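Local structure of C3-degrading proteinase (CppA protein) (Streptococcus pneumoniae, 3E0R) at residues A108-S113 and L118-A123; T26-T31 and E53-E58. The protein probably degrades complement C3, which would help the pneumococcus evade host complement, and is built from domains of the glyoxalase clan. All coordinates share one frame; numbering follows the deposited sequence.

How the contacts relate
Both contacts are largely buried and lie in the CppA N-terminal region, but they hold different elements. Contact 1 joins two neighbouring strands of a seven-stranded mixed sheet through main-chain hydrogen bonds, with Phe112 exposed and Leu118 partly so at one end. Contact 2 sets segment 26-31 of helix 21-31 against a strand of the other, eight-stranded sheet, and rests on one tyrosine and two leucines; its buried area is 135 Å² against 562 Å². Their centres lie about 13 Å apart, and the helix bridges them: Phe27 CZ meets Ile111 CG2 at 3.5 Å, and Tyr28 OH lies 3.8 Å from Ser113 CB. Both segments of contact 2 precede those of contact 1 in the chain.

Contact 1: A108-S113 and L118-A123; sequences AFEIFS and LILIHA
Ile121 N donates to Phe109 O at 2.9 Å, and Phe109 N answers to Ile121 O, the reciprocal pair of an antiparallel beta hairpin in the seven-stranded sheet. Ile111 and Ile119 repeat the exchange two residues on, with Ile119 N to Ile111 O at 3.0 Å. The N-to-C directions of the short strands 108-112 and 118-122 differ by 157°, and their axes come within 4.8 Å, as expected of twisted neighbours. Between the bonded pairs, Glu110 and Leu120 form a non-hydrogen-bonded pair, where Glu110 CA lies 3.2 Å from Ile119 O in a CA-H...O contact. On one face, Phe109 and Ile121 lie side by side, CZ to CG1 4.1 Å; chi1 of 68° places the ring between its own N and carbonyl carbon, and helix 84-91 packs on it. The other face carries Glu110, whose buried carboxylate is satisfied by a salt bridge from OE2 to Arg76 and a hydrogen bond from OE1 to Tyr101. Farther along that face, Leu118 CD1 sits over the Phe112 ring in a CH-pi contact, 4.0 Å from the centroid and 13° off the normal.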
ATOM      1  N   ALA A 108     -12.263  10.198  -9.415  1.00 26.94           N
ATOM      2  CA  ALA A 108     -11.334   9.205  -8.895  1.00 26.68           C
ATOM      3  C   ALA A 108     -10.553   8.736 -10.098  1.00 26.16           C
ATOM      4  O   ALA A 108     -10.986   8.934 -11.244  1.00 25.29           O
ATOM      5  CB  ALA A 108     -12.082   8.074  -8.265  1.00 26.18           C
ATOM      6  N   PHE A 109      -9.391   8.147  -9.868  1.00 25.69           N
ATOM      7  CA  PHE A 109      -8.677   7.565 -11.000  1.00 25.27           C
ATOM      8  C   PHE A 109      -7.816   6.402 -10.618  1.00 24.57           C
ATOM      9  O   PHE A 109      -7.537   6.191  -9.459  1.00 25.01           O
ATOM     10  CB  PHE A 109      -7.875   8.641 -11.798  1.00 24.98           C
ATOM     11  CG  PHE A 109      -6.741   9.214 -11.063  1.00 25.23           C
ATOM     12  CD1 PHE A 109      -5.470   8.671 -11.213  1.00 25.63           C
ATOM     13  CD2 PHE A 109      -6.933  10.302 -10.188  1.00 26.03           C
ATOM     14  CE1 PHE A 109      -4.398   9.177 -10.509  1.00 24.68           C
ATOM     15  CE2 PHE A 109      -5.878  10.823  -9.473  1.00 25.98           C
ATOM     16  CZ  PHE A 109      -4.591  10.253  -9.639  1.00 26.50           C
ATOM     17  N   GLU A 110      -7.444   5.640 -11.638  1.00 24.23           N
ATOM     18  CA  GLU A 110      -6.410   4.645 -11.553  1.00 23.74           C
ATOM     19  C   GLU A 110      -5.192   5.049 -12.398  1.00 22.48           C
ATOM     20  O   GLU A 110      -5.301   5.718 -13.377  1.00 20.75           O
ATOM     21  CB  GLU A 110      -6.927   3.327 -12.032  1.00 23.74           C
ATOM     22  CG  GLU A 110      -7.717   2.586 -11.010  1.00 25.52           C
ATOM     23  CD  GLU A 110      -8.382   1.375 -11.606  1.00 24.26           C
ATOM     24  OE1 GLU A 110      -8.725   1.449 -12.795  1.00 27.51           O
ATOM     25  OE2 GLU A 110      -8.559   0.370 -10.901  1.00 24.29           O
ATOM     26  N   ILE A 111      -4.028   4.636 -11.926  1.00 23.12           N
ATOM     27  CA  ILE A 111      -2.755   4.874 -12.555  1.00 22.86           C
ATOM     28  C   ILE A 111      -1.812   3.717 -12.135  1.00 22.82           C
ATOM     29  O   ILE A 111      -1.939   3.212 -11.040  1.00 22.61           O
ATOM     30  CB  ILE A 111      -2.245   6.255 -12.131  1.00 22.40           C
ATOM     31  CG1 ILE A 111      -1.132   6.731 -13.058  1.00 23.11           C
ATOM     32  CG2 ILE A 111      -1.797   6.259 -10.684  1.00 23.12           C
ATOM     33  CD1 ILE A 111      -0.813   8.194 -12.886  1.00 22.58           C
ATOM     34  N   PHE A 112      -0.912   3.288 -13.024  1.00 22.84           N
ATOM     35  CA  PHE A 112       0.137   2.329 -12.718  1.00 22.57           C
ATOM     36  C   PHE A 112       1.433   3.042 -12.238  1.00 23.51           C
ATOM     37  O   PHE A 112       1.865   4.107 -12.731  1.00 22.79           O
ATOM     38  CB  PHE A 112       0.444   1.440 -13.936  1.00 23.10           C
ATOM     39  CG  PHE A 112      -0.561   0.288 -14.160  1.00 24.18           C
ATOM     40  CD1 PHE A 112      -0.438  -0.919 -13.480  1.00 25.47           C
ATOM     41  CD2 PHE A 112      -1.602   0.400 -15.076  1.00 24.18           C
ATOM     42  CE1 PHE A 112      -1.368  -1.981 -13.699  1.00 25.61           C
ATOM     43  CE2 PHE A 112      -2.506  -0.659 -15.281  1.00 23.60           C
ATOM     44  CZ  PHE A 112      -2.388  -1.832 -14.594  1.00 21.70           C
ATOM     45  N   SER A 113       2.051   2.434 -11.250  1.00 23.35           N
ATOM     46  CA  SER A 113       3.310   2.900 -10.741  1.00 23.38           C
ATOM     47  C   SER A 113       4.433   2.303 -11.637  1.00 23.61           C
ATOM     48  O   SER A 113       4.192   1.350 -12.402  1.00 23.06           O
ATOM     49  CB  SER A 113       3.473   2.405  -9.302  1.00 22.51           C
ATOM     50  OG  SER A 113       4.107   1.142  -9.323  1.00 20.73           O
ATOM     51  N   LEU A 118      -1.058  -1.153  -9.444  1.00 24.82           N
ATOM     52  CA  LEU A 118      -2.248  -0.369  -9.792  1.00 23.62           C
ATOM     53  C   LEU A 118      -2.754   0.333  -8.555  1.00 23.18           C
ATOM     54  O   LEU A 118      -3.014  -0.298  -7.530  1.00 21.94           O
ATOM     55  CB  LEU A 118      -3.323  -1.286 -10.365  1.00 23.49           C
ATOM     56  CG  LEU A 118      -4.618  -0.722 -10.956  1.00 23.25           C
ATOM     57  CD1 LEU A 118      -4.446   0.374 -12.036  1.00 23.46           C
ATOM     58  CD2 LEU A 118      -5.354  -1.867 -11.564  1.00 23.62           C
ATOM     59  N   ILE A 119      -2.880   1.659  -8.662  1.00 23.83           N
ATOM     60  CA  ILE A 119      -3.283   2.527  -7.555  1.00 23.44           C
ATOM     61  C   ILE A 119      -4.595   3.170  -7.920  1.00 22.69           C
ATOM     62  O   ILE A 119      -4.744   3.657  -9.032  1.00 22.94           O
ATOM     63  CB  ILE A 119      -2.233   3.655  -7.215  1.00 23.77           C
ATOM     64  CG1 ILE A 119      -0.894   3.152  -6.621  1.00 25.42           C
ATOM     65  CG2 ILE A 119      -2.755   4.557  -6.084  1.00 22.95           C
ATOM     66  CD1 ILE A 119      -0.165   2.039  -7.286  1.00 28.06           C
ATOM     67  N   LEU A 120      -5.555   3.109  -7.000  1.00 22.21           N
ATOM     68  CA  LEU A 120      -6.811   3.814  -7.098  1.00 21.92           C
ATOM     69  C   LEU A 120      -6.754   4.974  -6.128  1.00 22.02           C
ATOM     70  O   LEU A 120      -6.513   4.766  -4.952  1.00 22.28           O
ATOM     71  CB  LEU A 120      -8.003   2.893  -6.748  1.00 22.24           C
ATOM     72  CG  LEU A 120      -9.411   3.559  -6.627  1.00 21.64           C
ATOM     73  CD1 LEU A 120      -9.869   4.128  -8.005  1.00 21.80           C
ATOM     74  CD2 LEU A 120     -10.448   2.641  -6.100  1.00 21.10           C
ATOM     75  N   ILE A 121      -6.936   6.199  -6.623  1.00 23.34           N
ATOM     76  CA  ILE A 121      -7.090   7.375  -5.754  1.00 23.96           C
ATOM     77  C   ILE A 121      -8.514   7.875  -5.858  1.00 23.38           C
ATOM     78  O   ILE A 121      -8.976   8.184  -6.953  1.00 24.56           O
ATOM     79  CB  ILE A 121      -6.145   8.540  -6.124  1.00 24.48           C
ATOM     80  CG1 ILE A 121      -4.711   8.007  -6.261  1.00 28.60           C
ATOM     81  CG2 ILE A 121      -6.221   9.687  -5.058  1.00 23.75           C
ATOM     82  CD1 ILE A 121      -3.675   8.927  -5.579  1.00 33.85           C
ATOM     83  N   HIS A 122      -9.192   7.959  -4.726  1.00 22.52           N
ATOM     84  CA  HIS A 122     -10.592   8.264  -4.711  1.00 23.31           C
ATOM     85  C   HIS A 122     -10.918   9.009  -3.431  1.00 24.32           C
ATOM     86  O   HIS A 122     -10.081   9.201  -2.596  1.00 23.72           O
ATOM     87  CB  HIS A 122     -11.417   6.968  -4.832  1.00 22.57           C
ATOM     88  CG  HIS A 122     -11.489   6.192  -3.559  1.00 20.81           C
ATOM     89  ND1 HIS A 122     -12.506   6.363  -2.640  1.00 20.69           N
ATOM     90  CD2 HIS A 122     -10.668   5.256  -3.036  1.00 20.27           C
ATOM     91  CE1 HIS A 122     -12.293   5.577  -1.594  1.00 21.45           C
ATOM     92  NE2 HIS A 122     -11.180   4.902  -1.804  1.00 19.94           N
ATOM     93  N   ALA A 123     -12.171   9.406  -3.285  1.00 26.80           N
ATOM     94  CA  ALA A 123     -12.599  10.201  -2.147  1.00 28.20           C
ATOM     95  C   ALA A 123     -13.946   9.728  -1.591  1.00 29.12           C
ATOM     96  O   ALA A 123     -14.638  10.515  -0.931  1.00 30.36           O
ATOM     97  CB  ALA A 123     -12.680  11.650  -2.573  1.00 27.47           C
TER

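Contact 2: T26-T31 and E53-E58; sequences TFYIET and EKLVLE
A helix-on-sheet contact in the N-terminal part of this glyoxalase-clan protein brings Tyr28, on helix 21-31, against Leu55 and Leu57 of strand 53-59. Across the two segments the contact is wholly apolar: the ring carbons of Tyr28 meet the methyls of the two leucines, and all three residues are buried. Because Leu55 and Leu57 are two apart in an extended strand, both point toward the helix, while Val56 between them is directed to the other face, where it touches Thr15.

The leucines divide the ring between them. Leu55 CD2 reaches Tyr28 CE1 at 3.7 Å and CD1 at 3.9 Å, whereas Leu57 CD1 approaches Tyr28 CD2 at 3.6 Å. The second methyl, Leu57 CD2, lies 3.7 Å from Tyr28 CE2, giving the CD2-CE2 side of the ring two methyl neighbours. The approach of Leu55 CD2 and Leu57 CD1 to the ring is oblique. Side-chain directions differ too: Leu55 crosses Tyr28 at about a right angle, Leu57 at a slant. Tyr28 holds CG beside its backbone N and anti to the carbonyl carbon (chi1 -78°), which carries the ring across to the strand over a CA-CA separation of 9.6 Å from Leu57. Phe27 CD2 covers one face of the ring, 3.6 Å above its plane and over its centre.

Leu16 of strand 9-18 and Leu46 of strand 43-47 also touch Tyr28, so it packs on three neighbouring strands. A classic beta bulge at Lys54 and Leu55, both opposite Leu46, distorts the strand where the first of the leucines leaves it. The helix, for its part, ends in a wider pi-type turn, in which Thr31 N donates to Thr26 O at 2.9 Å.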
ATOM      1  N   THR A  26       9.249  10.231  -8.044  1.00 26.86           N
ATOM      2  CA  THR A  26       8.574  11.123  -8.963  1.00 25.82           C
ATOM      3  C   THR A  26       7.092  10.819  -9.036  1.00 25.16           C
ATOM      4  O   THR A  26       6.286  11.720  -9.237  1.00 25.42           O
ATOM      5  CB  THR A  26       9.171  11.029 -10.377  1.00 26.08           C
ATOM      6  OG1 THR A  26      10.595  11.090 -10.277  1.00 27.35           O
ATOM      7  CG2 THR A  26       8.681  12.159 -11.258  1.00 25.15           C
ATOM      8  N   PHE A  27       6.756   9.544  -8.880  1.00 23.95           N
ATOM      9  CA  PHE A  27       5.383   9.052  -9.032  1.00 23.97           C
ATOM     10  C   PHE A  27       4.578   9.370  -7.767  1.00 23.20           C
ATOM     11  O   PHE A  27       3.548  10.051  -7.819  1.00 22.77           O
ATOM     12  CB  PHE A  27       5.400   7.524  -9.353  1.00 23.41           C
ATOM     13  CG  PHE A  27       4.048   6.910  -9.477  1.00 23.08           C
ATOM     14  CD1 PHE A  27       3.249   7.169 -10.590  1.00 23.92           C
ATOM     15  CD2 PHE A  27       3.558   6.094  -8.488  1.00 23.48           C
ATOM     16  CE1 PHE A  27       1.991   6.621 -10.704  1.00 23.55           C
ATOM     17  CE2 PHE A  27       2.300   5.546  -8.584  1.00 22.05           C
ATOM     18  CZ  PHE A  27       1.523   5.782  -9.679  1.00 23.41           C
ATOM     19  N   TYR A  28       5.096   8.932  -6.628  1.00 22.59           N
ATOM     20  CA  TYR A  28       4.319   8.984  -5.392  1.00 22.77           C
ATOM     21  C   TYR A  28       4.261  10.387  -4.792  1.00 22.99           C
ATOM     22  O   TYR A  28       3.221  10.822  -4.266  1.00 21.12           O
ATOM     23  CB  TYR A  28       4.877   7.990  -4.412  1.00 22.27           C
ATOM     24  CG  TYR A  28       4.453   6.590  -4.717  1.00 19.96           C
ATOM     25  CD1 TYR A  28       3.164   6.169  -4.433  1.00 20.34           C
ATOM     26  CD2 TYR A  28       5.364   5.644  -5.216  1.00 20.94           C
ATOM     27  CE1 TYR A  28       2.758   4.843  -4.704  1.00 18.66           C
ATOM     28  CE2 TYR A  28       4.967   4.302  -5.483  1.00 20.45           C
ATOM     29  CZ  TYR A  28       3.658   3.934  -5.238  1.00 18.98           C
ATOM     30  OH  TYR A  28       3.273   2.655  -5.472  1.00 18.52           O
ATOM     31  N   ILE A  29       5.361  11.114  -4.972  1.00 23.73           N
ATOM     32  CA  ILE A  29       5.488  12.457  -4.435  1.00 24.70           C
ATOM     33  C   ILE A  29       5.004  13.449  -5.462  1.00 25.31           C
ATOM     34  O   ILE A  29       4.036  14.154  -5.220  1.00 24.65           O
ATOM     35  CB  ILE A  29       6.954  12.798  -3.990  1.00 24.72           C
ATOM     36  CG1 ILE A  29       7.384  11.894  -2.842  1.00 25.41           C
ATOM     37  CG2 ILE A  29       7.060  14.244  -3.537  1.00 23.07           C
ATOM     38  CD1 ILE A  29       8.866  11.791  -2.699  1.00 24.73           C
ATOM     39  N   GLU A  30       5.660  13.481  -6.623  1.00 26.46           N
ATOM     40  CA  GLU A  30       5.366  14.519  -7.590  1.00 27.63           C
ATOM     41  C   GLU A  30       4.013  14.276  -8.219  1.00 27.82           C
ATOM     42  O   GLU A  30       3.201  15.192  -8.338  1.00 28.96           O
ATOM     43  CB  GLU A  30       6.423  14.675  -8.691  1.00 28.13           C
ATOM     44  CG  GLU A  30       7.838  14.204  -8.346  1.00 30.89           C
ATOM     45  CD  GLU A  30       8.858  15.295  -8.109  1.00 31.90           C
ATOM     46  OE1 GLU A  30       9.324  15.863  -9.126  1.00 30.91           O
ATOM     47  OE2 GLU A  30       9.225  15.519  -6.920  1.00 33.00           O
ATOM     48  N   THR A  31       3.748  13.055  -8.634  1.00 28.10           N
ATOM     49  CA  THR A  31       2.518  12.812  -9.383  1.00 28.07           C
ATOM     50  C   THR A  31       1.354  12.747  -8.384  1.00 28.59           C
ATOM     51  O   THR A  31       0.418  13.569  -8.479  1.00 29.09           O
ATOM     52  CB  THR A  31       2.668  11.597 -10.351  1.00 28.13           C
ATOM     53  OG1 THR A  31       3.817  11.831 -11.189  1.00 27.07           O
ATOM     54  CG2 THR A  31       1.415  11.387 -11.243  1.00 27.69           C
ATOM     55  N   GLU A  53       3.441   8.067   8.765  1.00 16.00           N
ATOM     56  CA  GLU A  53       3.809   7.142   7.748  1.00 16.21           C
ATOM     57  C   GLU A  53       2.603   6.280   7.372  1.00 16.75           C
ATOM     58  O   GLU A  53       1.978   5.677   8.231  1.00 17.99           O
ATOM     59  CB  GLU A  53       4.981   6.259   8.252  1.00 15.45           C
ATOM     60  CG  GLU A  53       5.486   5.211   7.280  1.00 15.40           C
ATOM     61  CD  GLU A  53       6.660   4.355   7.822  1.00 17.80           C
ATOM     62  OE1 GLU A  53       7.801   4.670   7.446  1.00 22.52           O
ATOM     63  OE2 GLU A  53       6.484   3.342   8.574  1.00 20.97           O
ATOM     64  N   LYS A  54       2.340   6.174   6.072  1.00 17.18           N
ATOM     65  CA  LYS A  54       1.254   5.361   5.529  1.00 17.07           C
ATOM     66  C   LYS A  54       1.675   4.346   4.442  1.00 16.73           C
ATOM     67  O   LYS A  54       0.974   3.399   4.197  1.00 15.03           O
ATOM     68  CB  LYS A  54       0.121   6.311   5.066  1.00 17.62           C
ATOM     69  CG  LYS A  54      -0.242   7.277   6.202  1.00 15.62           C
ATOM     70  CD  LYS A  54      -1.570   7.843   6.139  1.00 17.73           C
ATOM     71  CE  LYS A  54      -1.884   8.692   7.412  1.00 18.39           C
ATOM     72  NZ  LYS A  54      -3.035   9.611   7.185  1.00 14.84           N
ATOM     73  N   LEU A  55       2.817   4.573   3.807  1.00 17.78           N
ATOM     74  CA  LEU A  55       3.351   3.723   2.749  1.00 17.92           C
ATOM     75  C   LEU A  55       4.860   3.786   2.828  1.00 18.27           C
ATOM     76  O   LEU A  55       5.427   4.823   3.169  1.00 19.70           O
ATOM     77  CB  LEU A  55       2.873   4.199   1.374  1.00 18.12           C
ATOM     78  CG  LEU A  55       3.392   3.379   0.165  1.00 18.31           C
ATOM     79  CD1 LEU A  55       2.976   1.916   0.183  1.00 13.86           C
ATOM     80  CD2 LEU A  55       2.950   4.055  -1.104  1.00 18.67           C
ATOM     81  N   VAL A  56       5.518   2.665   2.572  1.00 18.89           N
ATOM     82  CA  VAL A  56       6.983   2.605   2.573  1.00 18.38           C
ATOM     83  C   VAL A  56       7.385   1.969   1.251  1.00 18.43           C
ATOM     84  O   VAL A  56       6.838   0.946   0.891  1.00 17.08           O
ATOM     85  CB  VAL A  56       7.549   1.797   3.811  1.00 18.81           C
ATOM     86  CG1 VAL A  56       9.071   1.599   3.709  1.00 17.37           C
ATOM     87  CG2 VAL A  56       7.192   2.489   5.125  1.00 17.09           C
ATOM     88  N   LEU A  57       8.284   2.631   0.502  1.00 19.43           N
ATOM     89  CA  LEU A  57       8.964   2.009  -0.651  1.00 19.41           C
ATOM     90  C   LEU A  57      10.321   1.510  -0.271  1.00 21.57           C
ATOM     91  O   LEU A  57      11.084   2.201   0.405  1.00 22.27           O
ATOM     92  CB  LEU A  57       9.152   2.974  -1.806  1.00 18.76           C
ATOM     93  CG  LEU A  57       7.887   3.614  -2.359  1.00 16.60           C
ATOM     94  CD1 LEU A  57       8.327   4.384  -3.548  1.00 11.33           C
ATOM     95  CD2 LEU A  57       6.728   2.587  -2.656  1.00 13.97           C
ATOM     96  N   GLU A  58      10.646   0.328  -0.751  1.00 23.48           N
ATOM     97  CA  GLU A  58      11.906  -0.302  -0.425  1.00 25.61           C
ATOM     98  C   GLU A  58      12.689  -0.694  -1.672  1.00 25.16           C
ATOM     99  O   GLU A  58      12.215  -1.472  -2.502  1.00 24.16           O
ATOM    100  CB  GLU A  58      11.596  -1.544   0.380  1.00 26.42           C
ATOM    101  CG  GLU A  58      12.768  -2.321   0.720  1.00 30.14           C
ATOM    102  CD  GLU A  58      12.770  -2.681   2.174  1.00 37.10           C
ATOM    103  OE1 GLU A  58      12.642  -1.754   3.032  1.00 41.34           O
ATOM    104  OE2 GLU A  58      12.915  -3.889   2.453  1.00 41.98           O
TER